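Local coordinates for amino acid ABC superfamily ATP binding cassette transporter, binding protein (Streptococcus pneumoniae, PDB 4H5G) that probably captures L-arginine outside the cell in a cleft between two lobes and hands it to an ABC transporter for import, at residues P20-F25 with H169-V174; A75-A80 with N200-R205. All coordinates share one frame; numbering follows the deposited sequence.

Contact 1: P20-F25 with H169-V174; sequences PDYAPF and HMDEPV. With ARG (arginine), chain L.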
loop_
_atom_site.group_PDB
_atom_site.type_symbol
_atom_site.label_atom_id
_atom_site.label_comp_id
_atom_site.label_asym_id
_atom_site.label_seq_id
_atom_site.Cartn_x
_atom_site.Cartn_y
_atom_site.Cartn_z
ATOM N N PRO A 20 3.358 -7.743 0.292
ATOM C CA PRO A 20 4.226 -7.413 -0.850
ATOM C C PRO A 20 3.619 -7.717 -2.220
ATOM O O PRO A 20 4.199 -8.486 -2.991
ATOM C CB PRO A 20 5.463 -8.278 -0.597
ATOM C CG PRO A 20 4.917 -9.477 0.102
ATOM C CD PRO A 20 3.773 -8.988 0.961
ATOM N N ASP A 21 2.476 -7.099 -2.518
ATOM C CA ASP A 21 1.812 -7.246 -3.821
ATOM C C ASP A 21 1.515 -5.876 -4.413
ATOM O O ASP A 21 0.529 -5.697 -5.121
ATOM C CB ASP A 21 0.494 -8.031 -3.677
ATOM C CG ASP A 21 -0.517 -7.334 -2.751
ATOM O OD1 ASP A 21 -0.112 -6.409 -2.035
ATOM O OD2 ASP A 21 -1.706 -7.737 -2.728
ATOM N N TYR A 22 2.384 -4.907 -4.152
ATOM C CA TYR A 22 1.981 -3.509 -4.323
ATOM C C TYR A 22 3.161 -2.605 -4.688
ATOM O O TYR A 22 3.424 -1.625 -4.005
ATOM C CB TYR A 22 1.317 -3.032 -3.008
ATOM C CG TYR A 22 0.062 -2.170 -3.175
ATOM C CD1 TYR A 22 -0.991 -2.586 -3.981
ATOM C CD2 TYR A 22 -0.076 -0.960 -2.498
ATOM C CE1 TYR A 22 -2.157 -1.813 -4.126
ATOM C CE2 TYR A 22 -1.229 -0.173 -2.642
ATOM C CZ TYR A 22 -2.257 -0.615 -3.454
ATOM O OH TYR A 22 -3.404 0.145 -3.601
ATOM N N ALA A 23 3.874 -2.941 -5.761
ATOM C CA ALA A 23 4.964 -2.094 -6.256
ATOM C C ALA A 23 4.406 -0.724 -6.646
ATOM O O ALA A 23 3.402 -0.645 -7.353
ATOM C CB ALA A 23 5.618 -2.743 -7.459
ATOM N N PRO A 24 5.089 0.369 -6.270
ATOM C CA PRO A 24 6.442 0.475 -5.708
ATOM C C PRO A 24 6.537 0.520 -4.186
ATOM O O PRO A 24 7.638 0.725 -3.671
ATOM C CB PRO A 24 6.924 1.819 -6.276
ATOM C CG PRO A 24 5.672 2.634 -6.257
ATOM C CD PRO A 24 4.566 1.691 -6.666
ATOM N N PHE A 25 5.427 0.337 -3.478
ATOM C CA PHE A 25 5.441 0.411 -2.013
ATOM C C PHE A 25 6.128 -0.802 -1.389
ATOM O O PHE A 25 7.042 -0.670 -0.580
ATOM C CB PHE A 25 4.012 0.526 -1.467
ATOM C CG PHE A 25 3.343 1.837 -1.780
ATOM C CD1 PHE A 25 3.638 2.972 -1.041
ATOM C CD2 PHE A 25 2.413 1.934 -2.798
ATOM C CE1 PHE A 25 3.027 4.178 -1.326
ATOM C CE2 PHE A 25 1.797 3.133 -3.079
ATOM C CZ PHE A 25 2.101 4.255 -2.340
ATOM N N HIS A 169 -9.299 -1.019 -9.342
ATOM C CA HIS A 169 -9.105 0.189 -8.532
ATOM C C HIS A 169 -7.925 -0.016 -7.586
ATOM O O HIS A 169 -7.844 -1.042 -6.910
ATOM C CB HIS A 169 -10.370 0.473 -7.709
ATOM C CG HIS A 169 -10.607 1.922 -7.421
ATOM N ND1 HIS A 169 -11.200 2.360 -6.256
ATOM C CD2 HIS A 169 -10.358 3.033 -8.156
ATOM C CE1 HIS A 169 -11.297 3.680 -6.281
ATOM N NE2 HIS A 169 -10.801 4.114 -7.428
ATOM N N MET A 170 -7.014 0.960 -7.524
ATOM C CA MET A 170 -5.803 0.818 -6.700
ATOM C C MET A 170 -5.131 2.165 -6.478
ATOM O O MET A 170 -5.451 3.135 -7.147
ATOM C CB MET A 170 -4.815 -0.145 -7.374
ATOM C CG MET A 170 -4.268 0.402 -8.699
ATOM S SD MET A 170 -3.155 -0.750 -9.537
ATOM C CE MET A 170 -4.267 -2.080 -9.958
ATOM N N ASP A 171 -4.186 2.229 -5.546
ATOM C CA ASP A 171 -3.435 3.471 -5.358
ATOM C C ASP A 171 -2.715 3.852 -6.647
ATOM O O ASP A 171 -2.161 2.994 -7.320
ATOM C CB ASP A 171 -2.445 3.335 -4.195
ATOM C CG ASP A 171 -3.143 3.379 -2.849
ATOM O OD1 ASP A 171 -3.432 4.499 -2.384
ATOM O OD2 ASP A 171 -3.440 2.304 -2.281
ATOM N N GLU A 172 -2.743 5.134 -7.000
ATOM C CA GLU A 172 -2.164 5.579 -8.282
ATOM C C GLU A 172 -0.707 5.135 -8.583
ATOM O O GLU A 172 -0.420 4.703 -9.707
ATOM C CB GLU A 172 -2.318 7.102 -8.473
ATOM C CG GLU A 172 -1.569 7.615 -9.702
ATOM C CD GLU A 172 -2.014 8.993 -10.141
ATOM O OE1 GLU A 172 -1.470 9.990 -9.623
ATOM O OE2 GLU A 172 -2.903 9.082 -11.014
ATOM N N PRO A 173 0.212 5.229 -7.595
ATOM C CA PRO A 173 1.590 4.813 -7.905
ATOM C C PRO A 173 1.694 3.351 -8.346
ATOM O O PRO A 173 2.559 2.988 -9.157
ATOM C CB PRO A 173 2.323 5.029 -6.579
ATOM C CG PRO A 173 1.553 6.127 -5.908
ATOM C CD PRO A 173 0.114 5.842 -6.253
ATOM N N VAL A 174 0.797 2.523 -7.823
ATOM C CA VAL A 174 0.767 1.104 -8.178
ATOM C C VAL A 174 0.245 0.913 -9.601
ATOM O O VAL A 174 0.773 0.101 -10.359
ATOM C CB VAL A 174 -0.088 0.297 -7.159
ATOM C CG1 VAL A 174 -0.112 -1.181 -7.535
ATOM C CG2 VAL A 174 0.481 0.457 -5.747
HETATM N N ARG L . -4.186 2.349 0.474
HETATM C CA ARG L . -5.206 1.290 0.494
HETATM C C ARG L . -5.669 1.003 1.905
HETATM O O ARG L . -5.008 1.351 2.897
HETATM C CB ARG L . -4.678 0.001 -0.154
HETATM C CG ARG L . -3.332 -0.479 0.383
HETATM C CD ARG L . -2.983 -1.877 -0.150
HETATM N NE ARG L . -1.616 -2.273 0.219
HETATM C CZ ARG L . -1.026 -3.408 -0.144
HETATM N NH1 ARG L . 0.223 -3.665 0.237
HETATM N NH2 ARG L . -1.689 -4.283 -0.892
HETATM O OXT ARG L . -6.737 0.412 2.088
HETATM O O HOH W 1 2.675 -2.378 -9.404
#
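Tyr22 meets Asp171 through an unusual first torsion: chi1 is -138°, away from the staggered positions, and it carries the phenol across to the 169-174 segment. Asp171 answers with CG anti to its carbonyl carbon (chi1 -75°), which presents OD2 at the ring edge. Tyr22 OH donates to Asp171 OD2 over a short 2.5 Å, on the anti side of a carboxylate whose plane stands almost perpendicular to the ring. The same hydroxyl accepts Asp171 N at 3.0 Å, nearly straight at 168°, so both backbone and side chain of one residue grip it. Val174 CG2 sits over one face of the Tyr22 ring, 3.4 Å from its centroid, a CH-pi contact; over the opposite face lies NE of the bound arginine, 3.4 Å from Tyr22 CD2. Pro24, after a cis peptide, sets CD against Pro173 CB (4.0 Å), and Ala23 O receives Val174 CA-H. The loop after strand 13-18 thus meets the strand 167-171 and helix 172-181 of the other lobe, as expected for a closed type II binding protein. Asp21 OD1 accepts the ligand's NH2. The Asp171 OD2 that receives Tyr22 OH also holds the ligand's N, consistent with coupled closure and binding.

Contact 2: A75-A80 with N200-R205; sequences ADLAVA and NAVALR. With ARG (arginine), chain L; ACT (acetate ion), chain G; EDO (1,2-ethanediol), chain J.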
loop_
_atom_site.group_PDB
_atom_site.type_symbol
_atom_site.label_atom_id
_atom_site.label_comp_id
_atom_site.label_asym_id
_atom_site.label_seq_id
_atom_site.Cartn_x
_atom_site.Cartn_y
_atom_site.Cartn_z
ATOM N N ALA A 75 3.130 -8.265 15.065
ATOM C CA ALA A 75 4.098 -7.282 14.583
ATOM C C ALA A 75 4.064 -6.026 15.443
ATOM O O ALA A 75 3.078 -5.781 16.133
ATOM C CB ALA A 75 3.827 -6.937 13.104
ATOM N N ASP A 76 5.132 -5.235 15.372
ATOM C CA ASP A 76 5.244 -3.972 16.107
ATOM C C ASP A 76 4.620 -2.812 15.347
ATOM O O ASP A 76 4.110 -1.861 15.941
ATOM C CB ASP A 76 6.724 -3.638 16.331
ATOM C CG ASP A 76 7.443 -4.667 17.161
ATOM O OD1 ASP A 76 7.019 -4.918 18.313
ATOM O OD2 ASP A 76 8.439 -5.236 16.660
ATOM N N LEU A 77 4.709 -2.889 14.024
ATOM C CA LEU A 77 4.201 -1.847 13.143
ATOM C C LEU A 77 3.548 -2.522 11.948
ATOM O O LEU A 77 3.885 -3.647 11.610
ATOM C CB LEU A 77 5.355 -0.989 12.614
ATOM C CG LEU A 77 6.206 -0.176 13.593
ATOM C CD1 LEU A 77 7.338 0.505 12.805
ATOM C CD2 LEU A 77 5.350 0.862 14.315
ATOM N N ALA A 78 2.640 -1.820 11.283
ATOM C CA ALA A 78 2.172 -2.265 9.966
ATOM C C ALA A 78 2.505 -1.164 8.971
ATOM O O ALA A 78 2.192 0.005 9.200
ATOM C CB ALA A 78 0.685 -2.552 9.993
ATOM N N VAL A 79 3.159 -1.536 7.875
ATOM C CA VAL A 79 3.542 -0.571 6.834
ATOM C C VAL A 79 3.218 -1.243 5.514
ATOM O O VAL A 79 3.880 -2.203 5.119
ATOM C CB VAL A 79 5.035 -0.226 6.891
ATOM C CG1 VAL A 79 5.363 0.873 5.872
ATOM C CG2 VAL A 79 5.450 0.247 8.301
ATOM N N ALA A 80 2.181 -0.755 4.841
ATOM C CA ALA A 80 1.708 -1.433 3.629
ATOM C C ALA A 80 0.882 -0.499 2.768
ATOM O O ALA A 80 -0.199 -0.872 2.303
ATOM C CB ALA A 80 0.887 -2.670 4.007
ATOM N N ASN A 200 -0.980 7.855 3.164
ATOM C CA ASN A 200 -0.342 6.672 3.734
ATOM C C ASN A 200 0.367 6.982 5.046
ATOM O O ASN A 200 1.073 7.971 5.149
ATOM C CB ASN A 200 0.682 6.120 2.742
ATOM C CG ASN A 200 0.057 5.790 1.419
ATOM O OD1 ASN A 200 -0.712 4.825 1.312
ATOM N ND2 ASN A 200 0.340 6.605 0.403
ATOM N N ALA A 201 0.190 6.126 6.048
ATOM C CA ALA A 201 0.915 6.289 7.307
ATOM C C ALA A 201 1.265 4.928 7.890
ATOM O O ALA A 201 0.741 3.912 7.460
ATOM C CB ALA A 201 0.090 7.109 8.288
ATOM N N VAL A 202 2.159 4.919 8.865
ATOM C CA VAL A 202 2.552 3.684 9.547
ATOM C C VAL A 202 1.540 3.465 10.656
ATOM O O VAL A 202 1.266 4.391 11.417
ATOM C CB VAL A 202 3.951 3.857 10.167
ATOM C CG1 VAL A 202 4.305 2.649 11.046
ATOM C CG2 VAL A 202 5.020 4.086 9.068
ATOM N N ALA A 203 0.986 2.254 10.758
ATOM C CA ALA A 203 0.030 1.939 11.831
ATOM C C ALA A 203 0.744 1.349 13.052
ATOM O O ALA A 203 1.693 0.570 12.913
ATOM C CB ALA A 203 -1.043 0.963 11.318
ATOM N N LEU A 204 0.278 1.737 14.239
ATOM C CA LEU A 204 0.763 1.186 15.519
ATOM C C LEU A 204 -0.424 0.817 16.384
ATOM O O LEU A 204 -1.511 1.348 16.201
ATOM C CB LEU A 204 1.572 2.236 16.291
ATOM C CG LEU A 204 2.676 2.993 15.565
ATOM C CD1 LEU A 204 2.130 4.297 14.927
ATOM C CD2 LEU A 204 3.843 3.291 16.524
ATOM N N ARG A 205 -0.219 -0.057 17.363
ATOM C CA ARG A 205 -1.275 -0.271 18.352
ATOM C C ARG A 205 -1.447 1.005 19.179
ATOM O O ARG A 205 -0.514 1.800 19.310
ATOM C CB ARG A 205 -0.974 -1.481 19.253
ATOM C CG ARG A 205 -1.103 -2.835 18.528
ATOM C CD ARG A 205 -0.902 -4.012 19.488
ATOM N NE ARG A 205 0.438 -3.988 20.079
ATOM C CZ ARG A 205 1.530 -4.466 19.490
ATOM N NH1 ARG A 205 1.445 -5.026 18.289
ATOM N NH2 ARG A 205 2.706 -4.394 20.111
HETATM N N ARG L . -4.186 2.349 0.474
HETATM C CA ARG L . -5.206 1.290 0.494
HETATM C C ARG L . -5.669 1.003 1.905
HETATM O O ARG L . -5.008 1.351 2.897
HETATM C CB ARG L . -4.678 0.001 -0.154
HETATM C CG ARG L . -3.332 -0.479 0.383
HETATM C CD ARG L . -2.983 -1.877 -0.150
HETATM N NE ARG L . -1.616 -2.273 0.219
HETATM C CZ ARG L . -1.026 -3.408 -0.144
HETATM N NH1 ARG L . 0.223 -3.665 0.237
HETATM N NH2 ARG L . -1.689 -4.283 -0.892
HETATM O OXT ARG L . -6.737 0.412 2.088
HETATM C C ACT G . 1.393 -3.306 23.115
HETATM O O ACT G . 0.332 -2.755 22.735
HETATM O OXT ACT G . 2.442 -2.633 22.991
HETATM C CH3 ACT G . 1.407 -4.694 23.687
HETATM C C1 EDO J . 5.390 -3.387 22.123
HETATM O O1 EDO J . 6.014 -4.372 22.953
HETATM C C2 EDO J . 6.318 -3.049 20.964
HETATM O O2 EDO J . 5.560 -2.546 19.859
HETATM O O HOH W 2 4.798 -6.041 19.137
HETATM O O HOH W 3 2.346 -1.212 17.865
HETATM O O HOH W 4 1.627 2.055 5.569
#
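The side chains of Leu77 and Leu204 run alongside each other in a common direction, and their CD2 methyls touch at 3.6 Å. Val202 extends this apolar patch: its CG1 reaches Val79 CG2 at 3.8 Å and also packs on the Leu77 end. Helix 209-225 covers this face, with Leu211 against both leucines and Val215 and Ile219 against Val202. On the other face Ala78 CB and Ala203 CB meet at 4.1 Å, two small groups under helix 66-71. Between the faces runs an antiparallel hydrogen-bonded pair: Ala78 N reaches Ala203 O at 3.0 Å (167° at the hydrogen), and Ala203 N returns to Ala78 O. Strand 77-78 is parallel to 13-18 on its other side, while 203-205 continues antiparallel to 92-94; a late strand inserted in this way between the third and fourth strands is the 2-1-3-n-4 order of the type II periplasmic binding protein fold. Beyond the pair, water joins Ala201 O to Ala80 N, and Ala80 O accepts NE of the bound arginine at 2.9 Å. At the far end Arg205 bends at chi3 (-61°), which carries its guanidinium across to segment 75-80. NH1 donates to Ala75 O at 2.8 Å, close to the guanidinium plane and nearly in line with the carbonyl (162°); Leu70 O takes NH1 as well. One water links Arg205 NH2 to Asp76 OD1, while Asp76 OD2 forms a salt bridge with Lys11. Outermost, Arg205 NE holds an acetate O at 2.9 Å, an ion probably from the crystallisation liquor.

How the contacts relate
Both contacts are buried, but contact 1 lies about 6 Å from the chain centre and contact 2 about 11 Å, their own centres about 17 Å apart. Contact 2 is built within one lobe's sheet, so backbone pairing and aliphatic packing dominate and charges collect at its partly exposed end. Contact 1 crosses between lobes, without sheet pairing, and relies on side-chain hydrogen bonds and aromatic packing. Strand 13-18 relates them: it precedes the loop of 20-25 and flanks 77-78. They touch where Phe25 CE1 packs on Asn200 ND2 at 4.0 Å, and both reach the bound arginine, contact 1 with carboxylates, contact 2 with a backbone carbonyl.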